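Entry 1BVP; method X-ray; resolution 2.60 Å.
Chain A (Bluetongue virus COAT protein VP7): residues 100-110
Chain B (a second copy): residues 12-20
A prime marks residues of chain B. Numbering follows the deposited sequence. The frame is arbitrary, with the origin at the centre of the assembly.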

# COMPACT_ATOMS: atom_id res chain seq x y z
N PRO A 100 -15.22 -27.84 10.75
CA PRO A 100 -15.73 -26.64 10.06
C PRO A 100 -14.66 -25.55 9.83
O PRO A 100 -13.61 -25.54 10.48
CB PRO A 100 -16.85 -26.18 11.00
CG PRO A 100 -16.24 -26.48 12.37
CD PRO A 100 -15.46 -27.78 12.20
N PHE A 101 -14.88 -24.71 8.83
CA PHE A 101 -13.97 -23.59 8.57
C PHE A 101 -14.81 -22.31 8.70
O PHE A 101 -16.04 -22.35 8.56
CB PHE A 101 -13.30 -23.70 7.20
CG PHE A 101 -14.24 -23.94 6.05
CD1 PHE A 101 -14.95 -22.88 5.49
CD2 PHE A 101 -14.41 -25.21 5.53
CE1 PHE A 101 -15.83 -23.10 4.40
CE2 PHE A 101 -15.27 -25.45 4.45
CZ PHE A 101 -15.98 -24.39 3.88
N THR A 102 -14.18 -21.22 9.09
CA THR A 102 -14.91 -19.98 9.26
C THR A 102 -15.16 -19.20 7.95
O THR A 102 -14.50 -19.40 6.94
CB THR A 102 -14.14 -19.05 10.18
OG1 THR A 102 -12.83 -18.82 9.63
CG2 THR A 102 -14.01 -19.64 11.56
N THR A 103 -16.14 -18.31 8.00
CA THR A 103 -16.46 -17.43 6.89
C THR A 103 -15.20 -16.64 6.45
O THR A 103 -14.94 -16.53 5.26
CB THR A 103 -17.59 -16.45 7.31
OG1 THR A 103 -18.83 -17.17 7.38
CG2 THR A 103 -17.75 -15.35 6.33
N GLU A 104 -14.41 -16.13 7.41
CA GLU A 104 -13.17 -15.39 7.12
C GLU A 104 -12.21 -16.27 6.34
O GLU A 104 -11.78 -15.91 5.23
CB GLU A 104 -12.45 -14.96 8.39
CG GLU A 104 -13.20 -13.97 9.28
CD GLU A 104 -14.60 -14.45 9.75
OE1 GLU A 104 -14.77 -15.61 10.24
OE2 GLU A 104 -15.55 -13.62 9.66
N ALA A 105 -11.90 -17.45 6.86
CA ALA A 105 -10.97 -18.30 6.15
C ALA A 105 -11.47 -18.67 4.75
O ALA A 105 -10.72 -18.67 3.78
CB ALA A 105 -10.68 -19.53 6.97
N ALA A 106 -12.75 -18.95 4.64
CA ALA A 106 -13.33 -19.36 3.37
C ALA A 106 -13.15 -18.26 2.36
O ALA A 106 -12.73 -18.48 1.24
CB ALA A 106 -14.82 -19.66 3.55
N ASN A 107 -13.54 -17.06 2.76
CA ASN A 107 -13.45 -15.90 1.89
C ASN A 107 -12.02 -15.53 1.50
O ASN A 107 -11.75 -15.13 0.38
CB ASN A 107 -14.18 -14.73 2.53
CG ASN A 107 -15.68 -14.82 2.35
OD1 ASN A 107 -16.23 -14.29 1.40
ND2 ASN A 107 -16.33 -15.54 3.23
N GLU A 108 -11.10 -15.73 2.42
CA GLU A 108 -9.71 -15.47 2.14
C GLU A 108 -9.17 -16.46 1.08
O GLU A 108 -8.53 -16.06 0.10
CB GLU A 108 -8.97 -15.51 3.44
CG GLU A 108 -7.52 -15.79 3.30
CD GLU A 108 -6.76 -15.52 4.61
OE1 GLU A 108 -7.44 -15.04 5.59
OE2 GLU A 108 -5.50 -15.78 4.60
N ILE A 109 -9.51 -17.73 1.20
CA ILE A 109 -9.06 -18.71 0.21
C ILE A 109 -9.73 -18.46 -1.14
O ILE A 109 -9.12 -18.66 -2.19
CB ILE A 109 -9.37 -20.17 0.65
CG1 ILE A 109 -8.68 -20.46 1.98
CG2 ILE A 109 -8.81 -21.14 -0.36
CD1 ILE A 109 -7.17 -20.24 1.98
N ALA A 110 -10.98 -18.03 -1.14
CA ALA A 110 -11.67 -17.77 -2.41
C ALA A 110 -10.93 -16.65 -3.15
O ALA A 110 -10.82 -16.64 -4.38
CB ALA A 110 -13.10 -17.36 -2.16
N MET B 12 -23.55 -12.40 1.19
CA MET B 12 -22.62 -12.79 0.12
C MET B 12 -21.40 -13.48 0.68
O MET B 12 -20.96 -14.48 0.11
CB MET B 12 -22.18 -11.61 -0.72
CG MET B 12 -23.30 -10.88 -1.41
SD MET B 12 -22.57 -9.75 -2.64
CE MET B 12 -22.23 -8.33 -1.68
N ARG B 13 -20.85 -13.00 1.80
CA ARG B 13 -19.67 -13.66 2.35
C ARG B 13 -20.02 -15.08 2.85
O ARG B 13 -19.19 -15.99 2.78
CB ARG B 13 -18.99 -12.82 3.44
CG ARG B 13 -18.58 -11.44 3.02
CD ARG B 13 -17.85 -10.61 4.12
NE ARG B 13 -16.43 -10.94 4.20
CZ ARG B 13 -15.79 -11.41 5.29
NH1 ARG B 13 -16.44 -11.61 6.44
NH2 ARG B 13 -14.49 -11.73 5.21
N ALA B 14 -21.26 -15.28 3.29
CA ALA B 14 -21.74 -16.58 3.77
C ALA B 14 -21.83 -17.53 2.57
O ALA B 14 -21.46 -18.70 2.66
CB ALA B 14 -23.11 -16.42 4.40
N CYS B 15 -22.35 -17.03 1.45
CA CYS B 15 -22.46 -17.90 0.29
C CYS B 15 -21.08 -18.34 -0.22
O CYS B 15 -20.95 -19.41 -0.79
CB CYS B 15 -23.20 -17.20 -0.83
SG CYS B 15 -24.90 -16.84 -0.52
N ALA B 16 -20.05 -17.52 -0.02
CA ALA B 16 -18.70 -17.87 -0.49
C ALA B 16 -18.12 -18.99 0.33
O ALA B 16 -17.02 -19.45 0.08
CB ALA B 16 -17.79 -16.67 -0.43
N THR B 17 -18.85 -19.38 1.37
CA THR B 17 -18.47 -20.46 2.26
C THR B 17 -18.82 -21.82 1.65
O THR B 17 -18.16 -22.82 1.92
CB THR B 17 -19.24 -20.26 3.56
OG1 THR B 17 -18.50 -19.39 4.42
CG2 THR B 17 -19.52 -21.52 4.23
N LEU B 18 -19.85 -21.85 0.81
CA LEU B 18 -20.33 -23.07 0.15
C LEU B 18 -19.37 -23.64 -0.88
O LEU B 18 -19.77 -23.92 -2.02
CB LEU B 18 -21.69 -22.78 -0.48
CG LEU B 18 -22.90 -22.73 0.48
CD1 LEU B 18 -22.49 -22.81 1.89
CD2 LEU B 18 -23.70 -21.49 0.28
N GLN B 19 -18.14 -23.91 -0.45
CA GLN B 19 -17.11 -24.42 -1.34
C GLN B 19 -17.46 -25.79 -1.89
O GLN B 19 -17.33 -26.06 -3.06
CB GLN B 19 -15.72 -24.41 -0.64
CG GLN B 19 -14.63 -23.46 -1.26
CD GLN B 19 -14.42 -22.12 -0.49
OE1 GLN B 19 -15.27 -21.24 -0.44
NE2 GLN B 19 -13.24 -21.96 0.08
N GLU B 20 -18.04 -26.63 -1.07
CA GLU B 20 -18.33 -27.96 -1.56
C GLU B 20 -19.70 -28.48 -1.09
O GLU B 20 -20.44 -27.79 -0.37
CB GLU B 20 -17.13 -28.85 -1.20
CG GLU B 20 -17.26 -30.31 -1.32
CD GLU B 20 -16.49 -30.96 -0.21
OE1 GLU B 20 -15.27 -30.65 -0.11
OE2 GLU B 20 -17.10 -31.72 0.61

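The first turns of a helix in chain A, starting at Thr103, pack against a chain B segment that includes helical residues and a type I turn, Cys15′ to Leu18′, burying 506 Å² summed over both sides. A single hydrogen bond crosses between the stretches, and Asn107 supplies it. Its ND2 donates to Arg13′ O at 2.9 Å with a nearly straight N-H...O angle of 174°, while the other amide hydrogen goes to Thr103 O, 2.7 Å from Asn107 ND2, within its own helix. Both hydrogens of this buried amide are therefore satisfied by carbonyls, one from each chain. Thr103 O also accepts from Asn107 N (2.9 Å), and Arg13′ O takes a weak bond from Ala16′ N at 3.3 Å, so each carbonyl serves two donors. Asn107 OD1 lies 3.4 Å from Ala16′ CB, a packing contact.

Asn107 CG also lies over one face of the Arg13′ guanidinium, while Glu104 OE2 is at the group's edge. Glu104 has its CA-to-CB bond directed away from chain B, but its side chain, with chi1 m and chi2 p, curls back so that OE2 reaches 3.9 Å from Arg13′ NH1, a long salt bridge at a partly exposed site.

Around Thr17′ the contact is made by Ala106, Phe101 and Thr103. The CA atoms of Ala106 and Thr17′ are 5.4 Å apart, and Ala106 points its methyl toward chain B, where Ala106 CB sits 3.8 Å from Thr17′ OG1; the small side chain suits this close approach. The Phe101 ring presents its edge to the turn, with Phe101 CZ 3.3 Å from Thr17′ O, a carbonyl that already accepts from Gln19′ N at 2.6 Å. Thr102, facing away, caps the chain A helix: its OG1 accepts from Ala105 N at 3.2 Å.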